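Local coordinates for cerato-platanin-like protein (Moniliophthora perniciosa, PDB 3SUK) that is of uncertain function but belongs to the cerato-platanins, small secreted fungal proteins with a double-psi beta-barrel fold, at residues Phe8-Thr11 against Tyr12-Ala15; Ser68-Gln72 against Gly73-Ser77; Glu99-Asn102 against Gly103-Ala107. All coordinates share one frame; numbering follows the deposited sequence. Where two conformers were deposited one is given.

Contact 1: residues Phe8-Thr11 against Tyr12-Ala15; sequences FDNT and YDNA
Asp9 and Tyr12 meet at the start of a short 3-10 turn, where the backbone makes the first bonds. Tyr12 N donates to Asp9 O, and one residue on Asp13 N donates to Asn10 O at 3.1 Å. In each case the donor stands above the plane of the carbonyl.

Side-chain hydrogen bonds brace this turn at two places. At its entrance Asp9 OD1 accepts two bonds from the same face of its carboxylate, from Thr11 N at 3.0 Å and from Thr11 OG1 at 2.9 Å, which fixes the rotation of the carboxylate. The extended chi1 of Asp9 (-179°) swings its carboxylate to the Thr11 amide and hydroxyl. Farther along, Asn10 ND2 reaches Asp13 OD2 at 3.1 Å, well above the carboxylate plane and with the two flat groups turned 42° apart. The same carboxylate also accepts from the backbone N atoms of Gln94 and Ala95, so it ties the turn to the beginning of helix 94-101, while Asn10 ND2 has a second acceptor in Gln94 OE1.

Nonpolar packing centres on the buried ring of Tyr12. The methyl CG2 of Thr11 lies over one face, 4.1 Å from Tyr12 CD1, and Asp9 CB approaches Tyr12 CE2 to 3.9 Å.

Water finishes the polar network. One molecule donates both to Asp9 OD2 and to Tyr12 OH, each at 2.9 Å, and the hydroxyl is also bonded to Asp84.

The bond from Thr11 N to Asp9 OD1 defines an Asx turn, here opening the 3-10 segment that follows strand 4-8 of the double-psi beta barrel.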
loop_
_atom_site.group_PDB
_atom_site.type_symbol
_atom_site.label_atom_id
_atom_site.label_comp_id
_atom_site.label_asym_id
_atom_site.label_seq_id
_atom_site.Cartn_x
_atom_site.Cartn_y
_atom_site.Cartn_z
ATOM N N PHE A 8 -6.424 6.542 3.623
ATOM C CA PHE A 8 -5.049 6.985 3.592
ATOM C C PHE A 8 -4.512 7.229 4.978
ATOM O O PHE A 8 -5.225 7.419 5.929
ATOM C CB PHE A 8 -4.836 8.202 2.659
ATOM C CG PHE A 8 -5.373 9.504 3.203
ATOM C CD1 PHE A 8 -4.618 10.297 4.048
ATOM C CD2 PHE A 8 -6.613 9.915 2.865
ATOM C CE1 PHE A 8 -5.091 11.440 4.531
ATOM C CE2 PHE A 8 -7.085 11.111 3.333
ATOM C CZ PHE A 8 -6.319 11.863 4.182
ATOM N N ASP A 9 -3.211 7.111 5.043
ATOM C CA ASP A 9 -2.450 7.317 6.284
ATOM C C ASP A 9 -1.171 8.020 5.873
ATOM O O ASP A 9 -0.366 7.458 5.182
ATOM C CB ASP A 9 -2.161 5.950 6.915
ATOM C CG ASP A 9 -1.388 6.029 8.239
ATOM O OD1 ASP A 9 -0.784 7.014 8.506
ATOM O OD2 ASP A 9 -1.395 5.045 8.973
ATOM N N ASN A 10 -1.010 9.260 6.363
ATOM C CA ASN A 10 0.107 10.121 6.008
ATOM C C ASN A 10 1.471 9.628 6.506
ATOM O O ASN A 10 2.447 10.109 6.079
ATOM C CB ASN A 10 -0.134 11.556 6.491
ATOM C CG ASN A 10 -1.307 12.226 5.805
ATOM O OD1 ASN A 10 -2.217 12.660 6.464
ATOM N ND2 ASN A 10 -1.286 12.283 4.504
ATOM N N THR A 11 1.501 8.639 7.379
ATOM C CA THR A 11 2.746 7.991 7.814
ATOM C C THR A 11 3.486 7.581 6.537
ATOM O O THR A 11 4.638 7.836 6.389
ATOM C CB THR A 11 2.372 6.692 8.621
ATOM O OG1 THR A 11 1.810 7.070 9.877
ATOM C CG2 THR A 11 3.571 5.865 8.868
ATOM N N TYR A 12 2.786 7.018 5.564
ATOM C CA TYR A 12 3.417 6.482 4.347
ATOM C C TYR A 12 3.826 7.496 3.288
ATOM O O TYR A 12 4.471 7.146 2.362
ATOM C CB TYR A 12 2.530 5.366 3.733
ATOM C CG TYR A 12 2.102 4.330 4.764
ATOM C CD1 TYR A 12 3.038 3.613 5.502
ATOM C CD2 TYR A 12 0.768 4.102 5.028
ATOM C CE1 TYR A 12 2.637 2.682 6.456
ATOM C CE2 TYR A 12 0.380 3.210 5.983
ATOM C CZ TYR A 12 1.295 2.511 6.707
ATOM O OH TYR A 12 0.906 1.607 7.660
ATOM N N ASP A 13 3.381 8.726 3.454
ATOM C CA ASP A 13 3.669 9.810 2.504
ATOM C C ASP A 13 5.084 10.305 2.605
ATOM O O ASP A 13 5.557 10.971 1.744
ATOM C CB ASP A 13 2.692 10.974 2.656
ATOM C CG ASP A 13 1.393 10.676 2.005
ATOM O OD1 ASP A 13 1.391 10.655 0.777
ATOM O OD2 ASP A 13 0.461 10.423 2.705
ATOM N N ASN A 14 5.726 9.926 3.679
ATOM C CA ASN A 14 7.059 10.427 3.992
ATOM C C ASN A 14 8.146 9.407 3.581
ATOM O O ASN A 14 8.322 8.397 4.202
ATOM C CB ASN A 14 7.090 10.817 5.513
ATOM C CG ASN A 14 6.027 11.946 5.903
ATOM O OD1 ASN A 14 6.192 13.103 5.565
ATOM N ND2 ASN A 14 4.970 11.566 6.581
ATOM N N ALA A 15 8.906 9.750 2.542
ATOM C CA ALA A 15 9.917 8.866 1.932
ATOM C C ALA A 15 10.984 8.396 2.898
ATOM O O ALA A 15 11.520 7.334 2.752
ATOM C CB ALA A 15 10.615 9.549 0.746
HETATM O O HOH W 1 -1.674 2.203 8.726
#

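Contact 2: residues Ser68-Gln72 against Gly73-Ser77; sequences SFTFQ and GVTRS
Phe69 and Arg76 form the firm backbone centre of this hairpin: Phe69 N donates a hydrogen bond to Arg76 O, and Arg76 N donates one to Phe69 O, both at 2.9 Å. The next hydrogen-bonded pair, Phe71 with Val74, closes the ladder. The face carrying these four side chains is the packed one. Phe69 lies on Leu100 and Thr101 of helix 94-101, Phe71 on Asn104 and Arg76 on Asn102. The extended Arg76 chain runs back toward the turn, and NH1 bonds to Phe71 O at 3.2 Å, close to the guanidinium plane. That carbonyl oxygen also takes Val74 N, from the opposite face of its plane. Val74 CB lies over one face of the guanidinium near its rim, 3.2 Å above it.

The four residues from Phe71 to Val74 make a type I' turn, the tight two-residue connection of a classic beta hairpin, with Gln72 and Gly73 at positive phi. It joins strand 64-71 to strand 74-83.

The other face is looser and exposed at Thr70 and Thr75, whose OG1 atoms lie 2.7 Å apart in a hydrogen bond. In both, OG1 is beside the backbone N (chi1 -56° and -59°), which turns the hydroxyls to each other across the strands. Three waters border the guanidinium. One accepts from NH1 and lies within bonding distance of Phe69 O, one of several acceptors competing for its protons; a second joins NH2 to Gln72 O. The bridge from NH2 through a third to Gln72 OE1 is weak on the arginine side, at the solvent-exposed tip where Gln72 CG covers part of one Phe71 ring face.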
loop_
_atom_site.group_PDB
_atom_site.type_symbol
_atom_site.label_atom_id
_atom_site.label_comp_id
_atom_site.label_asym_id
_atom_site.label_seq_id
_atom_site.Cartn_x
_atom_site.Cartn_y
_atom_site.Cartn_z
ATOM N N SER A 68 -7.798 -0.816 -8.199
ATOM C CA SER A 68 -8.638 -0.109 -9.165
ATOM C C SER A 68 -9.818 0.603 -8.512
ATOM O O SER A 68 -10.376 0.137 -7.573
ATOM C CB SER A 68 -9.223 -1.093 -10.172
ATOM O OG SER A 68 -8.179 -1.726 -10.835
ATOM N N PHE A 69 -10.117 1.789 -9.010
ATOM C CA PHE A 69 -11.251 2.600 -8.548
ATOM C C PHE A 69 -11.823 3.389 -9.708
ATOM O O PHE A 69 -11.102 4.018 -10.407
ATOM C CB PHE A 69 -10.822 3.536 -7.424
ATOM C CG PHE A 69 -11.950 4.284 -6.755
ATOM C CD1 PHE A 69 -12.957 3.644 -6.074
ATOM C CD2 PHE A 69 -11.931 5.646 -6.745
ATOM C CE1 PHE A 69 -13.964 4.369 -5.468
ATOM C CE2 PHE A 69 -12.914 6.345 -6.101
ATOM C CZ PHE A 69 -13.920 5.695 -5.491
ATOM N N THR A 70 -13.150 3.390 -9.792
ATOM C CA THR A 70 -13.877 4.158 -10.797
ATOM C C THR A 70 -14.481 5.399 -10.149
ATOM O O THR A 70 -15.184 5.299 -9.211
ATOM C CB THR A 70 -14.986 3.301 -11.434
ATOM O OG1 THR A 70 -14.402 2.120 -11.974
ATOM C CG2 THR A 70 -15.666 4.116 -12.534
ATOM N N PHE A 71 -14.077 6.552 -10.638
ATOM C CA PHE A 71 -14.536 7.840 -10.130
ATOM C C PHE A 71 -14.787 8.843 -11.289
ATOM O O PHE A 71 -13.983 9.006 -12.138
ATOM C CB PHE A 71 -13.506 8.384 -9.126
ATOM C CG PHE A 71 -13.920 9.667 -8.457
ATOM C CD1 PHE A 71 -14.915 9.709 -7.529
ATOM C CD2 PHE A 71 -13.255 10.797 -8.751
ATOM C CE1 PHE A 71 -15.224 10.925 -6.905
ATOM C CE2 PHE A 71 -13.569 11.982 -8.157
ATOM C CZ PHE A 71 -14.547 12.021 -7.229
ATOM N N GLN A 72 -15.936 9.479 -11.269
ATOM C CA GLN A 72 -16.288 10.434 -12.322
ATOM C C GLN A 72 -16.159 9.801 -13.733
ATOM O O GLN A 72 -15.694 10.431 -14.610
ATOM C CB GLN A 72 -15.546 11.802 -12.203
ATOM C CG GLN A 72 -15.936 12.657 -10.949
ATOM C CD GLN A 72 -14.979 13.790 -10.629
ATOM O OE1 GLN A 72 -13.944 13.958 -11.241
ATOM N NE2 GLN A 72 -15.318 14.540 -9.618
ATOM N N GLY A 73 -16.538 8.538 -13.866
ATOM C CA GLY A 73 -16.583 7.848 -15.142
ATOM C C GLY A 73 -15.264 7.364 -15.716
ATOM O O GLY A 73 -15.211 7.019 -16.832
ATOM N N VAL A 74 -14.216 7.359 -14.906
ATOM C CA VAL A 74 -12.880 6.934 -15.311
ATOM C C VAL A 74 -12.393 5.899 -14.297
ATOM O O VAL A 74 -12.451 6.139 -13.122
ATOM C CB VAL A 74 -11.878 8.137 -15.331
ATOM C CG1 VAL A 74 -10.506 7.691 -15.811
ATOM C CG2 VAL A 74 -12.386 9.171 -16.280
ATOM N N THR A 75 -11.919 4.767 -14.770
ATOM C CA THR A 75 -11.316 3.761 -13.929
ATOM C C THR A 75 -9.807 3.954 -13.930
ATOM O O THR A 75 -9.186 4.025 -14.933
ATOM C CB THR A 75 -11.685 2.333 -14.396
ATOM O OG1 THR A 75 -13.100 2.184 -14.363
ATOM C CG2 THR A 75 -11.062 1.261 -13.508
ATOM N N ARG A 76 -9.281 4.036 -12.726
ATOM C CA ARG A 76 -7.869 4.300 -12.467
ATOM C C ARG A 76 -7.310 3.158 -11.620
ATOM O O ARG A 76 -7.918 2.728 -10.710
ATOM C CB ARG A 76 -7.702 5.665 -11.768
ATOM C CG ARG A 76 -8.329 6.799 -12.551
ATOM C CD ARG A 76 -8.102 8.179 -11.892
ATOM N NE ARG A 76 -8.644 9.269 -12.699
ATOM C CZ ARG A 76 -9.911 9.626 -12.724
ATOM N NH1 ARG A 76 -10.818 9.032 -11.975
ATOM N NH2 ARG A 76 -10.242 10.592 -13.508
ATOM N N SER A 77 -6.110 2.731 -11.959
ATOM C CA SER A 77 -5.437 1.620 -11.298
ATOM C C SER A 77 -3.965 1.968 -11.041
ATOM O O SER A 77 -3.331 2.544 -11.861
ATOM C CB SER A 77 -5.449 0.308 -12.086
ATOM O OG SER A 77 -6.739 -0.119 -12.500
HETATM O O HOH W 2 -10.701 6.788 -10.209
HETATM O O HOH W 3 -12.022 13.041 -13.138
HETATM O O HOH W 4 -13.015 11.605 -14.578
#

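Contact 3: residues Glu99-Asn102 against Gly103-Ala107; sequences ELTN and GNAVA
Asn104 reaches back across the loop to Thr101, and its side chain can be followed atom by atom. CB stands 3.5 Å from Thr101 O and 3.8 Å from Thr101 OG1, packed against both oxygens of that residue. CG lies 3.7 Å from Thr101 O, anti to its own carbonyl carbon (chi1 -71°), a rotation that swings the amide back over the preceding turn. At the tip ND2 donates to Thr101 O at 3.0 Å in a nearly straight bond of 164°, with the acceptor lying in the amide plane of Asn104. The same nitrogen gives to a water at 3.1 Å, which also accepts, weakly, from Asn102 ND2.

A second bond runs in the same direction, from Asn104 N to Thr101 OG1 at 3.1 Å, more bent than that of the amide. The hydroxyl, held between its own backbone N and carbonyl carbon (chi1 62°), also bonds to Met97 O in the preceding helical turn, tying the backbone of Asn104 to the helix. Between these residues Asn102, with positive phi and two bonds back into the last turn, makes a Schellman motif. Gly103 follows with backbone angles that call for glycine, and Asn104 then occupies the N-cap position of the next helix without a capping bond from its side chain; Ala105 N is instead bonded to Asp98 OD1.

The join connects helix 94-101 to helix 105-108, with Thr101 on Phe69 and Asn104 on Phe71 of strand 64-71, and the buried Leu100 among Leu6, Ile67 and Val113 of strands 4-8, 64-71 and 110-118.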
loop_
_atom_site.group_PDB
_atom_site.type_symbol
_atom_site.label_atom_id
_atom_site.label_comp_id
_atom_site.label_asym_id
_atom_site.label_seq_id
_atom_site.Cartn_x
_atom_site.Cartn_y
_atom_site.Cartn_z
ATOM N N GLU A 99 -3.750 9.598 -6.508
ATOM C CA GLU A 99 -3.567 9.102 -7.870
ATOM C C GLU A 99 -4.750 8.203 -8.287
ATOM O O GLU A 99 -5.237 8.278 -9.380
ATOM C CB GLU A 99 -2.238 8.384 -8.002
ATOM C CG GLU A 99 -1.047 9.308 -7.990
ATOM C CD GLU A 99 0.241 8.527 -7.970
ATOM O OE1 GLU A 99 0.451 7.776 -8.927
ATOM O OE2 GLU A 99 1.058 8.728 -7.042
ATOM N N LEU A 100 -5.223 7.398 -7.360
ATOM C CA LEU A 100 -6.322 6.484 -7.554
ATOM C C LEU A 100 -7.604 7.195 -7.820
ATOM O O LEU A 100 -8.469 6.642 -8.407
ATOM C CB LEU A 100 -6.448 5.567 -6.350
ATOM C CG LEU A 100 -7.205 4.282 -6.485
ATOM C CD1 LEU A 100 -6.651 3.402 -7.619
ATOM C CD2 LEU A 100 -7.088 3.531 -5.205
ATOM N N THR A 101 -7.743 8.410 -7.304
ATOM C CA THR A 101 -8.995 9.137 -7.284
ATOM C C THR A 101 -8.960 10.498 -8.021
ATOM O O THR A 101 -9.855 11.241 -7.872
ATOM C CB THR A 101 -9.479 9.411 -5.825
ATOM O OG1 THR A 101 -8.510 10.224 -5.158
ATOM C CG2 THR A 101 -9.666 8.171 -5.047
ATOM N N ASN A 102 -7.944 10.730 -8.837
ATOM C CA ASN A 102 -7.723 11.994 -9.528
ATOM C C ASN A 102 -7.652 13.180 -8.568
ATOM O O ASN A 102 -8.171 14.186 -8.839
ATOM C CB ASN A 102 -8.785 12.242 -10.639
ATOM C CG ASN A 102 -8.394 13.338 -11.602
ATOM O OD1 ASN A 102 -7.285 13.422 -12.043
ATOM N ND2 ASN A 102 -9.352 14.133 -11.964
ATOM N N GLY A 103 -6.966 12.986 -7.440
ATOM C CA GLY A 103 -6.787 14.061 -6.481
ATOM C C GLY A 103 -7.907 14.320 -5.524
ATOM O O GLY A 103 -8.107 15.459 -5.160
ATOM N N ASN A 104 -8.657 13.283 -5.153
ATOM C CA ASN A 104 -9.785 13.364 -4.270
ATOM C C ASN A 104 -9.680 12.573 -2.955
ATOM O O ASN A 104 -10.642 12.209 -2.369
ATOM C CB ASN A 104 -11.060 13.009 -5.050
ATOM C CG ASN A 104 -11.448 14.091 -6.042
ATOM O OD1 ASN A 104 -12.122 15.036 -5.693
ATOM N ND2 ASN A 104 -11.041 13.915 -7.257
ATOM N N ALA A 105 -8.443 12.309 -2.534
ATOM C CA ALA A 105 -8.237 11.465 -1.364
ATOM C C ALA A 105 -8.807 12.023 -0.085
ATOM O O ALA A 105 -9.525 11.377 0.605
ATOM C CB ALA A 105 -6.738 11.222 -1.177
ATOM N N VAL A 106 -8.463 13.282 0.191
ATOM C CA VAL A 106 -8.994 13.954 1.363
ATOM C C VAL A 106 -10.503 14.170 1.274
ATOM O O VAL A 106 -11.213 13.947 2.192
ATOM C CB VAL A 106 -8.253 15.274 1.623
ATOM C CG1 VAL A 106 -8.842 15.952 2.820
ATOM C CG2 VAL A 106 -6.752 15.026 1.843
ATOM N N ALA A 107 -10.948 14.544 0.085
ATOM C CA ALA A 107 -12.375 14.789 -0.149
ATOM C C ALA A 107 -13.222 13.522 0.058
ATOM O O ALA A 107 -14.315 13.588 0.545
ATOM C CB ALA A 107 -12.587 15.337 -1.506
HETATM O O HOH W 5 -9.088 16.826 -8.070
HETATM O O HOH W 6 -11.476 15.198 -10.082
#

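All three contacts are local turns. Contact 2 is a surface hairpin, its centre about 18 Å from the centre of the chain, held by backbone pairing, a hydroxyl pair and an arginine that bonds back to the turn, with water alongside. Contact 1, also at the surface, places one buried tyrosine inward and depends on carboxylates, whereas contact 3 is partly buried and relies on a hydroxyl and an amide. Helix 94-101 relates contacts 1 and 3: contact 1 binds its beginning and contact 3 spans its end, and Phe8 CE2 comes 3.7 Å from Ala105 O. Contacts 2 and 3 pack directly, with Phe71 CE2 3.3 Å from Asn104 ND2. Contacts 1 and 2 do not touch.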